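Local coordinates for UPF0749 protein MT1873 (Mycobacterium tuberculosis, PDB 3GMG), which is of unknown function but belongs to the UPF0749 (DUF881) family and is probably a membrane protein, of which this chain is the C-terminal part, at residues 56-59 / 60-64; 78-81 / 82-86; 92-96 / 97-101. One frame throughout, in Å; residues are numbered along the deposited sequence.

The three contacts are successive local pieces of one chain, and no ligand or active site is known to relate them to. Contact 1, on helix 51-63, meets contact 2 through Arg62: its NH2 comes within 2.8 Å of Gly81 O, while Ile58 and Val80 pack beside it; the two centres are about 12 Å apart. Contact 2 in turn is tied to contact 3 by Asp96, whose OD2 lies 2.6 Å from Thr84 OG1 and whose OD1 lies 2.9 Å from Trp85 N, both probable hydrogen bonds. Contacts 1 and 3 do not touch, with nearest atoms about 6 Å apart; 78-86 touches both, although Leu93 of the hairpin also packs directly on helix 51-63.

Contact 1 (56-59 / 60-64); sequences DVIN and ELRAA
Glu60 opens the turn by donating its backbone N-H to Asp56 O at 2.8 Å. Its side chain then runs back over that same carbonyl, CG lying 3.2 Å from Asp56 O, because CG sits beside the backbone N (chi1 -72°) and the chain stays extended beyond it. The carboxylate does not bond to Asp56; OE2 is taken instead by the backbone N of Ala125, which ties this helix to the start of helix 125-131. Asp56 OD2 and Glu60 OE2 stay 5.1 Å apart, so the two like charges may repel each other mildly without touching.

Leu61 bonds through its N to Val57 O, and its side chain lies alongside that of Val57, both pointing the same way, with CD1 3.9 Å from Val57 CG1. Both are buried, Leu61 against Met119 and Ile69.

Arg62 repeats the backbone bond to Ile58 O, and its chain, extended from CG to NE, runs side by side with Ile58, pointing the same way. Ile58 CG2 sits over the centre of one face of the guanidinium, 3.5 Å above its plane. At the edge, NH1 donates to Asn59 OD1 at 3.1 Å, a moderately bent bond (145°) that lies slightly out of the guanidinium plane, the amide being turned 39° from it. Together the methyl over the face and the amide at the edge probably restrict its rotation.

Ala63 N closes on Asn59 O at 2.9 Å, its CB near the same carbonyl oxygen. Ala64 then leaves helical geometry. These i to i+4 bonds and side-chain pairs are those of the C-terminal turns of an amphipathic alpha helix.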
loop_
_atom_site.group_PDB
_atom_site.type_symbol
_atom_site.label_atom_id
_atom_site.label_comp_id
_atom_site.label_asym_id
_atom_site.label_seq_id
_atom_site.Cartn_x
_atom_site.Cartn_y
_atom_site.Cartn_z
ATOM N N ASP A 56 13.104 -3.744 -1.708
ATOM C CA ASP A 56 13.140 -5.033 -2.435
ATOM C C ASP A 56 12.955 -6.246 -1.501
ATOM O O ASP A 56 12.260 -7.211 -1.847
ATOM C CB ASP A 56 14.454 -5.211 -3.214
ATOM C CG ASP A 56 14.572 -4.289 -4.432
ATOM O OD1 ASP A 56 13.576 -3.672 -4.862
ATOM O OD2 ASP A 56 15.708 -4.186 -4.952
ATOM N N VAL A 57 13.572 -6.221 -0.317
ATOM C CA VAL A 57 13.400 -7.311 0.644
ATOM C C VAL A 57 11.911 -7.450 0.975
ATOM O O VAL A 57 11.352 -8.549 0.966
ATOM C CB VAL A 57 14.197 -7.060 1.962
ATOM C CG1 VAL A 57 13.752 -8.042 3.061
ATOM C CG2 VAL A 57 15.697 -7.163 1.749
ATOM N N ILE A 58 11.275 -6.338 1.280
ATOM C CA ILE A 58 9.867 -6.335 1.688
ATOM C C ILE A 58 9.000 -6.867 0.549
ATOM O O ILE A 58 8.119 -7.703 0.761
ATOM C CB ILE A 58 9.412 -4.918 2.095
ATOM C CG1 ILE A 58 10.136 -4.456 3.366
ATOM C CG2 ILE A 58 7.900 -4.867 2.338
ATOM C CD1 ILE A 58 9.985 -2.969 3.609
ATOM N N ASN A 59 9.251 -6.384 -0.657
ATOM C CA ASN A 59 8.417 -6.780 -1.793
ATOM C C ASN A 59 8.638 -8.228 -2.195
ATOM O O ASN A 59 7.700 -8.914 -2.620
ATOM C CB ASN A 59 8.656 -5.842 -2.981
ATOM C CG ASN A 59 7.967 -4.499 -2.806
ATOM O OD1 ASN A 59 6.926 -4.420 -2.147
ATOM N ND2 ASN A 59 8.522 -3.453 -3.406
ATOM N N GLU A 60 9.860 -8.733 -2.058
ATOM C CA GLU A 60 10.130 -10.147 -2.302
ATOM C C GLU A 60 9.369 -11.021 -1.296
ATOM O O GLU A 60 8.777 -12.037 -1.650
ATOM C CB GLU A 60 11.636 -10.452 -2.262
ATOM C CG GLU A 60 12.350 -9.906 -3.486
ATOM C CD GLU A 60 13.849 -9.882 -3.359
ATOM O OE1 GLU A 60 14.404 -10.701 -2.599
ATOM O OE2 GLU A 60 14.468 -9.016 -4.021
ATOM N N LEU A 61 9.380 -10.630 -0.026
ATOM C CA LEU A 61 8.674 -11.381 1.002
ATOM C C LEU A 61 7.161 -11.349 0.768
ATOM O O LEU A 61 6.493 -12.367 0.925
ATOM C CB LEU A 61 9.019 -10.866 2.411
ATOM C CG LEU A 61 10.469 -11.116 2.851
ATOM C CD1 LEU A 61 10.752 -10.282 4.112
ATOM C CD2 LEU A 61 10.726 -12.605 3.069
ATOM N N ARG A 62 6.646 -10.181 0.404
ATOM C CA ARG A 62 5.228 -10.068 0.045
ATOM C C ARG A 62 4.891 -10.959 -1.128
ATOM O O ARG A 62 3.852 -11.646 -1.106
ATOM C CB ARG A 62 4.881 -8.643 -0.312
ATOM C CG ARG A 62 4.831 -7.741 0.834
ATOM C CD ARG A 62 4.637 -6.334 0.338
ATOM N NE ARG A 62 4.372 -5.404 1.418
ATOM C CZ ARG A 62 4.617 -4.100 1.377
ATOM N NH1 ARG A 62 5.168 -3.539 0.306
ATOM N NH2 ARG A 62 4.324 -3.353 2.429
ATOM N N ALA A 63 5.757 -10.972 -2.146
ATOM C CA ALA A 63 5.545 -11.820 -3.329
ATOM C C ALA A 63 5.336 -13.258 -2.879
ATOM O O ALA A 63 4.347 -13.887 -3.262
ATOM C CB ALA A 63 6.714 -11.712 -4.338
ATOM N N ALA A 64 6.207 -13.724 -1.965
ATOM C CA ALA A 64 6.251 -15.093 -1.493
ATOM C C ALA A 64 5.164 -15.438 -0.473
ATOM O O ALA A 64 5.202 -16.524 0.120
ATOM C CB ALA A 64 7.637 -15.370 -0.864
#

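Contact 2 (78-81 / 82-86); sequences VRVG and VDTWV
Val80 and Thr84 meet with their side chains crossing at about a right angle: CG1 of the valine comes up to the hydroxyl end of the threonine, 3.8 Å from OG1, and touches its CB as well. OG1 is aimed by a first torsion of -75°, which sets it beside the threonine's own backbone N, facing back across the turn. There it takes the N-H of Gly81 at 2.8 Å in an almost perfectly straight bond (179°). The side chain therefore grips the residue that begins the turn, while Asp96 of the following hairpin supplies a second partner for the same oxygen.

The backbone answers in the other direction. Thr84 N donates to Gly81 O at 3.0 Å, reaching it from well above the carbonyl plane. Gly81 is thus held by both its N and its O to one residue.

Val82 and Asp83 are the two central residues of the turn; their side chains start out away from 78-81, but the Asp83 carboxylate bends back and pairs with Arg150. Both residues pack against the second subunit, Val82 on its Asp83 and Asp83 on its Leu27. With the 4→1 bond from Thr84 to Gly81, this is a type I beta turn, reinforced by a threonine hydroxyl, on the way from strand 77-79 to strand 86-87.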
loop_
_atom_site.group_PDB
_atom_site.type_symbol
_atom_site.label_atom_id
_atom_site.label_comp_id
_atom_site.label_asym_id
_atom_site.label_seq_id
_atom_site.Cartn_x
_atom_site.Cartn_y
_atom_site.Cartn_z
ATOM N N VAL A 78 9.842 -2.018 13.555
ATOM C CA VAL A 78 8.787 -1.435 12.738
ATOM C C VAL A 78 7.928 -2.561 12.172
ATOM O O VAL A 78 8.437 -3.487 11.567
ATOM C CB VAL A 78 9.350 -0.608 11.584
ATOM C CG1 VAL A 78 8.206 0.036 10.784
ATOM C CG2 VAL A 78 10.298 0.479 12.112
ATOM N N ARG A 79 6.624 -2.474 12.397
ATOM C CA ARG A 79 5.656 -3.367 11.782
ATOM C C ARG A 79 5.370 -2.861 10.389
ATOM O O ARG A 79 4.918 -1.733 10.213
ATOM C CB ARG A 79 4.361 -3.371 12.599
ATOM C CG ARG A 79 3.266 -4.276 12.021
ATOM C CD ARG A 79 3.683 -5.749 12.018
ATOM N NE ARG A 79 2.556 -6.632 11.713
ATOM C CZ ARG A 79 1.626 -7.020 12.574
ATOM N NH1 ARG A 79 0.619 -7.795 12.143
ATOM N NH2 ARG A 79 1.660 -6.617 13.840
ATOM N N VAL A 80 5.642 -3.681 9.395
ATOM C CA VAL A 80 5.423 -3.284 8.010
ATOM C C VAL A 80 3.946 -3.318 7.679
ATOM O O VAL A 80 3.212 -4.200 8.115
ATOM C CB VAL A 80 6.199 -4.196 7.033
ATOM C CG1 VAL A 80 5.884 -3.861 5.578
ATOM C CG2 VAL A 80 7.689 -4.058 7.267
ATOM N N GLY A 81 3.515 -2.314 6.916
ATOM C CA GLY A 81 2.174 -2.299 6.346
ATOM C C GLY A 81 2.202 -1.860 4.901
ATOM O O GLY A 81 3.258 -1.580 4.332
ATOM N N VAL A 82 1.009 -1.773 4.318
ATOM C CA VAL A 82 0.875 -1.559 2.879
ATOM C C VAL A 82 1.490 -0.233 2.424
ATOM O O VAL A 82 2.061 -0.157 1.342
ATOM C CB VAL A 82 -0.609 -1.677 2.441
ATOM C CG1 VAL A 82 -1.463 -0.608 3.123
ATOM C CG2 VAL A 82 -0.716 -1.599 0.920
ATOM N N ASP A 83 1.438 0.781 3.288
ATOM C CA ASP A 83 1.993 2.097 2.980
ATOM C C ASP A 83 3.357 2.354 3.597
ATOM O O ASP A 83 3.823 3.491 3.612
ATOM C CB ASP A 83 1.005 3.219 3.381
ATOM C CG ASP A 83 0.706 3.275 4.885
ATOM O OD1 ASP A 83 0.899 2.282 5.614
ATOM O OD2 ASP A 83 0.238 4.342 5.359
ATOM N N THR A 84 4.018 1.303 4.087
ATOM C CA THR A 84 5.353 1.460 4.635
ATOM C C THR A 84 6.297 2.021 3.588
ATOM O O THR A 84 6.275 1.595 2.438
ATOM C CB THR A 84 5.895 0.123 5.172
ATOM O OG1 THR A 84 5.248 -0.167 6.415
ATOM C CG2 THR A 84 7.409 0.192 5.387
ATOM N N TRP A 85 7.106 2.990 4.003
ATOM C CA TRP A 85 8.097 3.617 3.131
ATOM C C TRP A 85 9.464 3.513 3.768
ATOM O O TRP A 85 9.575 3.424 4.991
ATOM C CB TRP A 85 7.756 5.097 2.853
ATOM C CG TRP A 85 7.380 5.930 4.072
ATOM C CD1 TRP A 85 6.113 6.234 4.493
ATOM C CD2 TRP A 85 8.271 6.572 5.005
ATOM N NE1 TRP A 85 6.157 7.010 5.628
ATOM C CE2 TRP A 85 7.466 7.231 5.965
ATOM C CE3 TRP A 85 9.666 6.649 5.123
ATOM C CZ2 TRP A 85 8.013 7.959 7.029
ATOM C CZ3 TRP A 85 10.210 7.363 6.189
ATOM C CH2 TRP A 85 9.383 8.017 7.119
ATOM N N VAL A 86 10.490 3.511 2.929
ATOM C CA VAL A 86 11.875 3.510 3.391
ATOM C C VAL A 86 12.633 4.628 2.681
ATOM O O VAL A 86 12.638 4.697 1.452
ATOM C CB VAL A 86 12.576 2.168 3.098
ATOM C CG1 VAL A 86 13.966 2.139 3.736
ATOM C CG2 VAL A 86 11.717 0.991 3.582
#

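Contact 3 (92-96 / 97-101); sequences SLTVD and TKVLS
Thr94 lays its CG2 methyl against the backbone of Thr97, 3.6 Å from Thr97 CA, while its OG1 meets Val99 CG2 at 3.5 Å on a slanting approach. A first torsion of -56° puts OG1 beside the backbone N, on the side away from the turn, and leaves CG2 on the turn side, against Thr97. Further along the same face, Ser92 OG rests on the other methyl of Val99, CG1, at 3.3 Å. The opposite face is apolar where Val95 CG2 meets Leu100 CD1 at 3.9 Å.

Four backbone bonds hold the strands. Leu93 and Leu100 exchange two, the shorter being Leu100 N to Leu93 O at 2.7 Å; Val95 and Lys98 exchange two more, with Lys98 N reaching Val95 O from 57° above its carbonyl plane. Between these hydrogen-bonded pairs Thr94 and Val99 form a non-hydrogen-bonded one, their CA atoms only 4.2 Å apart, with Thr94 CA adding a CA-H...O contact to Lys98 O.

Asp96 and Thr97, both at positive phi, make the type I' turn of a beta hairpin with a two-residue loop. Although a transmembrane helix is predicted from residue 99 on, Val99 and Leu100 are in a strand here. The hairpin puts Leu93 on Pro51 and Met54 of helix 51-63 and Val95 on Val78 of strand 77-79; Lys98 NZ bonds to Ser77 O, and strand 86-87 pairs with strand 92-95 on the side away from strand 98-100.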
loop_
_atom_site.group_PDB
_atom_site.type_symbol
_atom_site.label_atom_id
_atom_site.label_comp_id
_atom_site.label_asym_id
_atom_site.label_seq_id
_atom_site.Cartn_x
_atom_site.Cartn_y
_atom_site.Cartn_z
ATOM N N SER A 92 21.796 4.359 7.763
ATOM C CA SER A 92 20.748 5.120 8.435
ATOM C C SER A 92 19.478 5.140 7.575
ATOM O O SER A 92 19.218 6.076 6.816
ATOM C CB SER A 92 21.250 6.550 8.765
ATOM O OG SER A 92 20.239 7.307 9.409
ATOM N N LEU A 93 18.693 4.063 7.681
ATOM C CA LEU A 93 17.454 3.911 6.931
ATOM C C LEU A 93 16.266 4.293 7.808
ATOM O O LEU A 93 16.108 3.741 8.908
ATOM C CB LEU A 93 17.287 2.453 6.487
ATOM C CG LEU A 93 18.367 1.859 5.591
ATOM C CD1 LEU A 93 18.009 0.427 5.225
ATOM C CD2 LEU A 93 18.568 2.663 4.320
ATOM N N THR A 94 15.427 5.214 7.342
ATOM C CA THR A 94 14.226 5.597 8.071
ATOM C C THR A 94 13.061 4.804 7.490
ATOM O O THR A 94 12.716 4.948 6.316
ATOM C CB THR A 94 13.948 7.126 7.990
ATOM O OG1 THR A 94 15.098 7.834 8.467
ATOM C CG2 THR A 94 12.744 7.511 8.831
ATOM N N VAL A 95 12.479 3.946 8.322
ATOM C CA VAL A 95 11.325 3.137 7.943
ATOM C C VAL A 95 10.128 3.601 8.770
ATOM O O VAL A 95 10.128 3.470 9.997
ATOM C CB VAL A 95 11.583 1.629 8.192
ATOM C CG1 VAL A 95 10.437 0.803 7.623
ATOM C CG2 VAL A 95 12.919 1.180 7.570
ATOM N N ASP A 96 9.126 4.185 8.116
ATOM C CA ASP A 96 7.944 4.721 8.807
ATOM C C ASP A 96 8.312 5.568 10.046
ATOM O O ASP A 96 7.816 5.353 11.148
ATOM C CB ASP A 96 6.993 3.574 9.167
ATOM C CG ASP A 96 6.422 2.889 7.940
ATOM O OD1 ASP A 96 6.567 3.433 6.823
ATOM O OD2 ASP A 96 5.830 1.800 8.086
ATOM N N THR A 97 9.222 6.515 9.828
ATOM C CA THR A 97 9.710 7.472 10.842
ATOM C C THR A 97 10.757 6.925 11.802
ATOM O O THR A 97 11.353 7.704 12.551
ATOM C CB THR A 97 8.583 8.145 11.701
ATOM O OG1 THR A 97 8.191 7.280 12.774
ATOM C CG2 THR A 97 7.377 8.540 10.848
ATOM N N LYS A 98 10.998 5.613 11.803
ATOM C CA LYS A 98 12.011 5.045 12.681
ATOM C C LYS A 98 13.338 4.896 11.966
ATOM O O LYS A 98 13.429 4.245 10.919
ATOM C CB LYS A 98 11.551 3.700 13.233
ATOM C CG LYS A 98 10.289 3.825 14.057
ATOM C CD LYS A 98 10.166 2.698 15.031
ATOM C CE LYS A 98 8.895 2.824 15.835
ATOM N NZ LYS A 98 8.574 1.547 16.499
ATOM N N VAL A 99 14.375 5.505 12.539
ATOM C CA VAL A 99 15.709 5.450 11.975
ATOM C C VAL A 99 16.401 4.184 12.468
ATOM O O VAL A 99 16.529 3.954 13.677
ATOM C CB VAL A 99 16.542 6.707 12.324
ATOM C CG1 VAL A 99 17.915 6.616 11.680
ATOM C CG2 VAL A 99 15.793 7.988 11.888
ATOM N N LEU A 100 16.825 3.361 11.509
ATOM C CA LEU A 100 17.445 2.075 11.766
ATOM C C LEU A 100 18.862 2.062 11.226
ATOM O O LEU A 100 19.149 2.675 10.185
ATOM C CB LEU A 100 16.652 0.957 11.067
ATOM C CG LEU A 100 15.169 0.815 11.399
ATOM C CD1 LEU A 100 14.608 -0.431 10.716
ATOM C CD2 LEU A 100 14.916 0.739 12.894
ATOM N N SER A 101 19.749 1.353 11.914
ATOM C CA SER A 101 21.129 1.170 11.480
ATOM C C SER A 101 21.516 -0.295 11.525
ATOM O O SER A 101 20.997 -1.050 12.347
ATOM C CB SER A 101 22.065 1.984 12.370
ATOM O OG SER A 101 21.752 3.351 12.208
#